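Local coordinates for yfhH hypothetical protein (Bacillus subtilis, PDB 1SF9) that is of unknown function but is a putative transcriptional regulator that forms a homodimer, at residues A42-K47 and A61-K66; F95-L100 and S122-K127; G107-S112 and E117-S122. One frame throughout, in Å; residues are numbered along the deposited sequence.

Contact 1 of 3, residues A42-K47 and A61-K66; sequences ALLSEK and AVLERK
L63 reaches out from 61-66 and meets 42-47 at two places, one for each methyl of its fork. Its CD2 lies against CD2 of L44, 3.8 Å away, and the two leucine side chains approach at a slant. The other methyl, CD1, sits beside K47, 3.8 Å from the CB of that lysine and 3.7 Å from its carbonyl carbon C, touching both backbone and side chain. L63 holds CG beside its own backbone N (chi1 -71°), and L44 does the same with the same first torsion, which brings both forks into the seam between the helices.

L44 uses its second methyl differently. CD1 comes to 4.0 Å from CB of K66, the side chains crossing at about a right angle, so L44 is shared between L63 and the stem of a lysine. K47 and K66 play matching parts: each starts out toward the opposite helix, contributes its CB, and then leads its amine end away. The K66 side chain lies about 5 Å from a bound platinum(II) ion.

These residues sit on helices 34-53 and 57-74, joined by a very short link into an antiparallel helical hairpin. The axes of the two short segments run at 160° to one another and come within 9.4 Å, with L44 opposite L63. Helix 17-30 closes over the seam, packing Y29 on L44 and M25 on K66, while I67, one turn beyond L63, continues the leucine contact.

The side-chain contacts are all apolar, methyl on methyl and methyl on lysine stem, and one methyl of L63 also rests on the peptide carbonyl of K47. No directional bond joins the two segments, so their fit here rests on packing, and the lysines can lend carbon to the seam without bringing their amines into it.

Contact 2 of 3, residues F95-L100 and S122-K127; sequences FTISYL and SVLQEK
L124 splits its two methyls between F95 and I97. CD2 stands 3.8 Å from CD1 of the F95 ring and 4.1 Å from CB of the same residue, so it touches the phenylalanine at the root of the ring, approaching obliquely. CD1 goes to the isoleucine, 3.8 Å from CD1 of I97 and 4.1 Å from its CG1. That second meeting is between ends of aliphatic chains. The I97 chain is extended out to CD1 (chi2 -171°), and this carries its last methyl across to the leucine. All three side chains are buried.

No backbone pairing accompanies this contact, because strand 85-88 lies between the two strands in the sheet. The nearest CA atoms, those of F95 and L124, are 7.8 Å apart, and the side chains meet over the inner side of a strongly curved antiparallel sheet. Five strands in the order 4-3-2-1-5, with a 3-10 turn at 121-123 leading into the last, give the topology of an SH3-like barrel, and the three residues lie in its interior.

In the next shell, Y86 touches both I97 and L124 from the intervening strand, and A105 touches the same two from strand 104-109. The F95 side chain also touches V88 on strand 85-88, and E117 and L119 on strand 115-120. Backbone hydrogen bonds of F95 with Y86, and of I97 with G83 and E84, hold this part of strand 94-101 in place and so set where both side chains start, while at the end of 122-127 K127 NZ forms a salt bridge with OE2 of E94, the residue just before F95.

Contact 3 of 3, residues G107-S112 and E117-S122; sequences GYRTSS and EALPIS
R109 and E117 form a salt bridge in which R109 NE donates to E117 OE1 over 3.0 Å. The oxygen lies at the edge of the guanidinium, near its plane, and is approached on its syn side. Guanidinium and carboxylate are turned 29° against each other. R109 NH2 has a separate partner, D93 OD1, so the guanidinium is gripped by two acids. A water also sits against E117 OE1, at 2.9 Å; it accepts from R109 N and lies 2.7 Å from S112 OG, linking the acid to the turn.

Behind the charges, G107 and E117 make an antiparallel hydrogen-bonded pair: G107 N to E117 O is 2.8 Å and E117 N to G107 O 2.7 Å. Strands 104-109 and 115-120 form a beta hairpin at the edge of the sheet. The ladder continues at L119 with A105, yet the axes of the short segments 107-109 and 117-120 stand at 91°, consistent with strands that bend or twist strongly about the G107/E117 pair. A type I turn from R109 to S112, closed by S112 N to R109 O, starts the chain on its way back. E117 folds CG between its backbone N and carbonyl carbon (chi1 51°), bringing the carboxylate over toward R109.

L119 supplies the packing: its CD1 lies over one face of the guanidinium, and its CD2 is 3.8 Å from R109 NH1.

How the contacts relate
From the N terminus, the chain first passes through the helices, where contact 1 closes a loop of 13 residues and joins helices 34-53 and 57-74. It is complete before the sheet begins. Contact 2 opens next at 95-100 and closes only at 122-127, tying strand 94-101 to the last strand, 124-126. Contact 3 is nested inside that long loop, with just four residues between its segments, and joins strands 104-109 and 115-120. Contacts 2 and 3 share S122, their centres are about 7 Å apart, and T96 N lies 2.9 Å from Y108 O, a probable hydrogen bond. Contact 1 lies across the chain's centre, its centre 22 to 23 Å from theirs.

Contact 1 of 3, residues A42-K47 and A61-K66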
loop_
_atom_site.group_PDB
_atom_site.type_symbol
_atom_site.label_atom_id
_atom_site.label_comp_id
_atom_site.label_asym_id
_atom_site.label_seq_id
_atom_site.Cartn_x
_atom_site.Cartn_y
_atom_site.Cartn_z
ATOM N N ALA A 42 11.975 1.074 8.482
ATOM C CA ALA A 42 12.416 1.696 9.734
ATOM C C ALA A 42 12.775 3.162 9.513
ATOM O O ALA A 42 12.435 4.022 10.333
ATOM C CB ALA A 42 13.631 0.925 10.296
ATOM N N LEU A 43 13.476 3.458 8.418
ATOM C CA LEU A 43 13.866 4.828 8.120
ATOM C C LEU A 43 12.630 5.686 7.851
ATOM O O LEU A 43 12.528 6.809 8.337
ATOM C CB LEU A 43 14.802 4.866 6.926
ATOM C CG LEU A 43 16.204 4.305 7.199
ATOM C CD1 LEU A 43 17.056 4.331 5.937
ATOM C CD2 LEU A 43 16.868 5.133 8.299
ATOM N N LEU A 44 11.691 5.151 7.075
ATOM C CA LEU A 44 10.465 5.896 6.795
ATOM C C LEU A 44 9.673 6.148 8.077
ATOM O O LEU A 44 9.109 7.237 8.261
ATOM C CB LEU A 44 9.587 5.147 5.798
ATOM C CG LEU A 44 10.105 5.099 4.366
ATOM C CD1 LEU A 44 9.305 4.065 3.588
ATOM C CD2 LEU A 44 9.987 6.457 3.693
ATOM N N SER A 45 9.640 5.150 8.951
ATOM C CA SER A 45 8.900 5.250 10.203
ATOM C C SER A 45 9.497 6.292 11.116
ATOM O O SER A 45 8.767 6.997 11.805
ATOM C CB SER A 45 8.843 3.905 10.909
ATOM O OG SER A 45 8.125 2.976 10.115
ATOM N N GLU A 46 10.827 6.391 11.136
ATOM C CA GLU A 46 11.458 7.419 11.974
ATOM C C GLU A 46 11.112 8.812 11.423
ATOM O O GLU A 46 10.846 9.732 12.193
ATOM C CB GLU A 46 12.975 7.236 12.020
ATOM C CG GLU A 46 13.647 8.178 13.009
ATOM C CD GLU A 46 13.341 7.847 14.472
ATOM O OE1 GLU A 46 13.594 8.721 15.333
ATOM O OE2 GLU A 46 12.867 6.725 14.770
ATOM N N LYS A 47 11.108 8.976 10.103
ATOM C CA LYS A 47 10.761 10.277 9.536
ATOM C C LYS A 47 9.290 10.594 9.821
ATOM O O LYS A 47 8.936 11.757 10.051
ATOM C CB LYS A 47 11.007 10.311 8.026
ATOM C CG LYS A 47 12.480 10.251 7.666
ATOM C CD LYS A 47 12.711 10.258 6.153
ATOM C CE LYS A 47 14.212 10.143 5.838
ATOM N NZ LYS A 47 14.420 10.059 4.370
ATOM N N ALA A 61 1.379 12.015 5.887
ATOM C CA ALA A 61 0.577 11.184 4.997
ATOM C C ALA A 61 1.391 10.633 3.828
ATOM O O ALA A 61 1.217 9.481 3.448
ATOM C CB ALA A 61 -0.641 11.987 4.477
ATOM N N VAL A 62 2.273 11.450 3.269
ATOM C CA VAL A 62 3.115 10.993 2.156
ATOM C C VAL A 62 3.994 9.832 2.629
ATOM O O VAL A 62 4.109 8.818 1.950
ATOM C CB VAL A 62 4.025 12.135 1.661
ATOM C CG1 VAL A 62 5.095 11.603 0.718
ATOM C CG2 VAL A 62 3.194 13.176 0.950
ATOM N N LEU A 63 4.592 9.983 3.807
ATOM C CA LEU A 63 5.460 8.939 4.367
ATOM C C LEU A 63 4.660 7.688 4.672
ATOM O O LEU A 63 5.107 6.589 4.383
ATOM C CB LEU A 63 6.140 9.437 5.650
ATOM C CG LEU A 63 7.222 10.493 5.388
ATOM C CD1 LEU A 63 7.537 11.255 6.682
ATOM C CD2 LEU A 63 8.486 9.797 4.860
ATOM N N GLU A 64 3.452 7.836 5.228
ATOM C CA GLU A 64 2.677 6.638 5.554
ATOM C C GLU A 64 2.227 5.915 4.296
ATOM O O GLU A 64 2.126 4.707 4.306
ATOM C CB GLU A 64 1.461 6.964 6.425
ATOM C CG GLU A 64 1.845 7.438 7.849
ATOM C CD GLU A 64 2.575 6.390 8.662
ATOM O OE1 GLU A 64 2.454 5.189 8.350
ATOM O OE2 GLU A 64 3.270 6.775 9.637
ATOM N N ARG A 65 1.952 6.636 3.217
ATOM C CA ARG A 65 1.596 5.913 1.999
ATOM C C ARG A 65 2.803 5.111 1.503
ATOM O O ARG A 65 2.626 4.016 0.970
ATOM C CB ARG A 65 1.091 6.860 0.914
ATOM C CG ARG A 65 -0.336 7.321 1.244
ATOM C CD ARG A 65 -1.009 8.113 0.130
ATOM N NE ARG A 65 -0.395 9.406 -0.154
ATOM C CZ ARG A 65 -0.708 10.545 0.470
ATOM N NH1 ARG A 65 -0.107 11.673 0.128
ATOM N NH2 ARG A 65 -1.607 10.553 1.449
ATOM N N LYS A 66 4.010 5.664 1.635
ATOM C CA LYS A 66 5.204 4.920 1.221
ATOM C C LYS A 66 5.406 3.689 2.098
ATOM O O LYS A 66 5.795 2.628 1.608
ATOM C CB LYS A 66 6.454 5.791 1.288
ATOM C CG LYS A 66 6.448 6.887 0.267
ATOM C CD LYS A 66 7.750 7.645 0.244
ATOM C CE LYS A 66 7.736 8.685 -0.871
ATOM N NZ LYS A 66 7.835 8.034 -2.207
#

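Contact 2 of 3, residues F95-L100 and S122-K127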
loop_
_atom_site.group_PDB
_atom_site.type_symbol
_atom_site.label_atom_id
_atom_site.label_comp_id
_atom_site.label_asym_id
_atom_site.label_seq_id
_atom_site.Cartn_x
_atom_site.Cartn_y
_atom_site.Cartn_z
ATOM N N PHE A 95 -13.407 -6.082 1.715
ATOM C CA PHE A 95 -12.965 -6.077 0.332
ATOM C C PHE A 95 -12.811 -7.505 -0.165
ATOM O O PHE A 95 -12.088 -8.303 0.420
ATOM C CB PHE A 95 -11.618 -5.347 0.289
ATOM C CG PHE A 95 -11.043 -5.169 -1.092
ATOM C CD1 PHE A 95 -10.090 -6.045 -1.577
ATOM C CD2 PHE A 95 -11.405 -4.070 -1.874
ATOM C CE1 PHE A 95 -9.499 -5.826 -2.823
ATOM C CE2 PHE A 95 -10.814 -3.848 -3.126
ATOM C CZ PHE A 95 -9.859 -4.722 -3.593
ATOM N N THR A 96 -13.489 -7.804 -1.254
ATOM C CA THR A 96 -13.416 -9.120 -1.871
ATOM C C THR A 96 -12.416 -9.061 -3.020
ATOM O O THR A 96 -12.511 -8.206 -3.899
ATOM C CB THR A 96 -14.805 -9.527 -2.390
ATOM O OG1 THR A 96 -15.733 -9.522 -1.281
ATOM C CG2 THR A 96 -14.751 -10.903 -3.058
ATOM N N ILE A 97 -11.457 -9.982 -3.020
ATOM C CA ILE A 97 -10.444 -9.988 -4.065
ATOM C C ILE A 97 -10.936 -10.636 -5.369
ATOM O O ILE A 97 -11.533 -11.706 -5.345
ATOM C CB ILE A 97 -9.199 -10.761 -3.603
ATOM C CG1 ILE A 97 -8.590 -10.051 -2.393
ATOM C CG2 ILE A 97 -8.140 -10.837 -4.744
ATOM C CD1 ILE A 97 -7.205 -10.633 -1.988
ATOM N N SER A 98 -10.686 -9.973 -6.494
ATOM C CA SER A 98 -11.041 -10.516 -7.808
ATOM C C SER A 98 -9.791 -11.231 -8.328
ATOM O O SER A 98 -9.851 -12.369 -8.831
ATOM C CB SER A 98 -11.464 -9.412 -8.774
ATOM O OG SER A 98 -12.708 -8.837 -8.360
ATOM N N TYR A 99 -8.656 -10.532 -8.253
ATOM C CA TYR A 99 -7.386 -11.127 -8.658
ATOM C C TYR A 99 -6.221 -10.324 -8.110
ATOM O O TYR A 99 -6.382 -9.213 -7.577
ATOM C CB TYR A 99 -7.246 -11.231 -10.200
ATOM C CG TYR A 99 -7.259 -9.907 -10.914
ATOM C CD1 TYR A 99 -6.073 -9.213 -11.174
ATOM C CD2 TYR A 99 -8.459 -9.326 -11.300
ATOM C CE1 TYR A 99 -6.097 -7.960 -11.813
ATOM C CE2 TYR A 99 -8.484 -8.069 -11.929
ATOM C CZ TYR A 99 -7.300 -7.407 -12.178
ATOM O OH TYR A 99 -7.345 -6.172 -12.802
ATOM N N LEU A 100 -5.036 -10.899 -8.214
ATOM C CA LEU A 100 -3.836 -10.228 -7.729
ATOM C C LEU A 100 -2.957 -9.825 -8.900
ATOM O O LEU A 100 -2.960 -10.489 -9.945
ATOM C CB LEU A 100 -3.027 -11.167 -6.831
ATOM C CG LEU A 100 -3.745 -11.738 -5.597
ATOM C CD1 LEU A 100 -2.916 -12.839 -4.992
ATOM C CD2 LEU A 100 -3.969 -10.620 -4.599
ATOM N N SER A 122 -0.958 -5.068 1.712
ATOM C CA SER A 122 -0.641 -4.750 3.093
ATOM C C SER A 122 -1.815 -4.177 3.898
ATOM O O SER A 122 -1.726 -4.119 5.120
ATOM C CB SER A 122 0.522 -3.754 3.156
ATOM O OG SER A 122 0.278 -2.700 2.254
ATOM N N VAL A 123 -2.891 -3.751 3.237
ATOM C CA VAL A 123 -4.025 -3.202 3.982
ATOM C C VAL A 123 -5.144 -4.220 4.159
ATOM O O VAL A 123 -6.168 -3.910 4.743
ATOM C CB VAL A 123 -4.622 -1.891 3.329
ATOM C CG1 VAL A 123 -3.509 -0.887 3.046
ATOM C CG2 VAL A 123 -5.364 -2.191 2.051
ATOM N N LEU A 124 -4.944 -5.444 3.669
ATOM C CA LEU A 124 -5.971 -6.475 3.809
ATOM C C LEU A 124 -5.735 -7.336 5.040
ATOM O O LEU A 124 -4.703 -7.995 5.169
ATOM C CB LEU A 124 -6.010 -7.357 2.566
ATOM C CG LEU A 124 -6.322 -6.593 1.281
ATOM C CD1 LEU A 124 -6.391 -7.619 0.146
ATOM C CD2 LEU A 124 -7.655 -5.832 1.375
ATOM N N GLN A 125 -6.699 -7.315 5.961
ATOM C CA GLN A 125 -6.573 -8.099 7.183
ATOM C C GLN A 125 -7.562 -9.255 7.148
ATOM O O GLN A 125 -8.705 -9.091 6.744
ATOM C CB GLN A 125 -6.858 -7.220 8.402
ATOM C CG GLN A 125 -5.945 -5.993 8.509
ATOM C CD GLN A 125 -4.462 -6.321 8.341
ATOM O OE1 GLN A 125 -3.925 -7.223 8.999
ATOM N NE2 GLN A 125 -3.787 -5.576 7.458
ATOM N N GLU A 126 -7.128 -10.433 7.557
ATOM C CA GLU A 126 -8.054 -11.557 7.560
ATOM C C GLU A 126 -9.165 -11.249 8.562
ATOM O O GLU A 126 -8.923 -10.647 9.608
ATOM C CB GLU A 126 -7.322 -12.860 7.900
ATOM C CG GLU A 126 -6.747 -13.528 6.655
ATOM C CD GLU A 126 -6.003 -14.827 6.925
ATOM O OE1 GLU A 126 -5.720 -15.540 5.938
ATOM O OE2 GLU A 126 -5.693 -15.135 8.098
ATOM N N LYS A 127 -10.390 -11.624 8.200
ATOM C CA LYS A 127 -11.571 -11.393 9.029
ATOM C C LYS A 127 -11.450 -11.986 10.426
ATOM O O LYS A 127 -10.771 -12.995 10.624
ATOM C CB LYS A 127 -12.807 -11.991 8.352
ATOM C CG LYS A 127 -13.224 -11.314 7.060
ATOM C CD LYS A 127 -13.906 -9.989 7.338
ATOM C CE LYS A 127 -15.097 -10.180 8.265
ATOM N NZ LYS A 127 -15.811 -8.905 8.524
#

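Contact 3 of 3, residues G107-S112 and E117-S122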
loop_
_atom_site.group_PDB
_atom_site.type_symbol
_atom_site.label_atom_id
_atom_site.label_comp_id
_atom_site.label_asym_id
_atom_site.label_seq_id
_atom_site.Cartn_x
_atom_site.Cartn_y
_atom_site.Cartn_z
ATOM N N GLY A 107 -10.169 -5.792 -6.752
ATOM C CA GLY A 107 -11.409 -6.383 -6.274
ATOM C C GLY A 107 -12.413 -5.284 -6.021
ATOM O O GLY A 107 -12.402 -4.273 -6.709
ATOM N N TYR A 108 -13.297 -5.481 -5.055
ATOM C CA TYR A 108 -14.285 -4.456 -4.754
ATOM C C TYR A 108 -14.694 -4.478 -3.283
ATOM O O TYR A 108 -14.611 -5.496 -2.581
ATOM C CB TYR A 108 -15.563 -4.651 -5.602
ATOM C CG TYR A 108 -16.177 -6.015 -5.438
ATOM C CD1 TYR A 108 -15.721 -7.097 -6.205
ATOM C CD2 TYR A 108 -17.169 -6.242 -4.471
ATOM C CE1 TYR A 108 -16.237 -8.397 -6.011
ATOM C CE2 TYR A 108 -17.691 -7.529 -4.271
ATOM C CZ TYR A 108 -17.226 -8.594 -5.044
ATOM O OH TYR A 108 -17.772 -9.854 -4.876
ATOM N N ARG A 109 -15.127 -3.326 -2.809
ATOM C CA ARG A 109 -15.617 -3.234 -1.441
ATOM C C ARG A 109 -17.075 -3.710 -1.445
ATOM O O ARG A 109 -17.806 -3.457 -2.396
ATOM C CB ARG A 109 -15.564 -1.793 -0.986
ATOM C CG ARG A 109 -14.132 -1.289 -0.832
ATOM C CD ARG A 109 -14.142 0.200 -0.455
ATOM N NE ARG A 109 -12.777 0.719 -0.623
ATOM C CZ ARG A 109 -11.968 1.084 0.360
ATOM N NH1 ARG A 109 -10.752 1.508 0.059
ATOM N NH2 ARG A 109 -12.351 1.051 1.633
ATOM N N THR A 110 -17.503 -4.390 -0.381
ATOM C CA THR A 110 -18.887 -4.863 -0.341
ATOM C C THR A 110 -19.847 -3.666 -0.323
ATOM O O THR A 110 -21.004 -3.795 -0.723
ATOM C CB THR A 110 -19.135 -5.775 0.873
ATOM O OG1 THR A 110 -18.874 -5.069 2.083
ATOM C CG2 THR A 110 -18.212 -6.969 0.834
ATOM N N SER A 111 -19.361 -2.501 0.104
ATOM C CA SER A 111 -20.205 -1.308 0.107
ATOM C C SER A 111 -20.255 -0.583 -1.256
ATOM O O SER A 111 -21.064 0.336 -1.448
ATOM C CB SER A 111 -19.748 -0.327 1.197
ATOM O OG SER A 111 -18.394 0.028 1.039
ATOM N N SER A 112 -19.415 -0.990 -2.202
ATOM C CA SER A 112 -19.437 -0.396 -3.560
ATOM C C SER A 112 -19.067 -1.531 -4.514
ATOM O O SER A 112 -18.036 -1.493 -5.234
ATOM C CB SER A 112 -18.446 0.765 -3.681
ATOM O OG SER A 112 -17.121 0.403 -3.323
ATOM N N GLU A 117 -11.552 -2.028 -8.027
ATOM C CA GLU A 117 -10.469 -1.153 -7.654
ATOM C C GLU A 117 -9.282 -1.873 -7.083
ATOM O O GLU A 117 -9.355 -3.067 -6.789
ATOM C CB GLU A 117 -10.976 -0.175 -6.646
ATOM C CG GLU A 117 -11.672 -0.853 -5.518
ATOM C CD GLU A 117 -11.514 -0.060 -4.281
ATOM O OE1 GLU A 117 -12.516 0.206 -3.583
ATOM O OE2 GLU A 117 -10.358 0.289 -4.033
ATOM N N ALA A 118 -8.186 -1.145 -6.894
ATOM C CA ALA A 118 -6.990 -1.820 -6.402
ATOM C C ALA A 118 -6.496 -1.327 -5.068
ATOM O O ALA A 118 -6.423 -0.118 -4.868
ATOM C CB ALA A 118 -5.883 -1.653 -7.411
ATOM N N LEU A 119 -6.148 -2.263 -4.180
ATOM C CA LEU A 119 -5.570 -1.930 -2.864
ATOM C C LEU A 119 -4.293 -2.723 -2.639
ATOM O O LEU A 119 -4.175 -3.875 -3.072
ATOM C CB LEU A 119 -6.513 -2.296 -1.713
ATOM C CG LEU A 119 -7.812 -1.504 -1.595
ATOM C CD1 LEU A 119 -8.706 -2.154 -0.528
ATOM C CD2 LEU A 119 -7.485 -0.071 -1.219
ATOM N N PRO A 120 -3.305 -2.124 -1.945
ATOM C CA PRO A 120 -2.058 -2.863 -1.693
ATOM C C PRO A 120 -2.387 -4.026 -0.758
ATOM O O PRO A 120 -3.219 -3.882 0.130
ATOM C CB PRO A 120 -1.174 -1.839 -0.998
ATOM C CG PRO A 120 -1.728 -0.503 -1.451
ATOM C CD PRO A 120 -3.218 -0.746 -1.434
ATOM N N ILE A 121 -1.750 -5.179 -0.939
ATOM C CA ILE A 121 -2.073 -6.305 -0.072
ATOM C C ILE A 121 -1.793 -6.058 1.408
ATOM O O ILE A 121 -2.352 -6.722 2.263
ATOM C CB ILE A 121 -1.408 -7.625 -0.544
ATOM C CG1 ILE A 121 0.098 -7.449 -0.694
ATOM C CG2 ILE A 121 -2.020 -8.050 -1.874
ATOM C CD1 ILE A 121 0.820 -8.742 -1.116
ATOM N N SER A 122 -0.958 -5.068 1.712
ATOM C CA SER A 122 -0.641 -4.750 3.093
ATOM C C SER A 122 -1.815 -4.177 3.898
ATOM O O SER A 122 -1.726 -4.119 5.120
ATOM C CB SER A 122 0.522 -3.754 3.156
ATOM O OG SER A 122 0.278 -2.700 2.254
HETATM O O HOH W 1 -15.015 -0.902 -4.439
#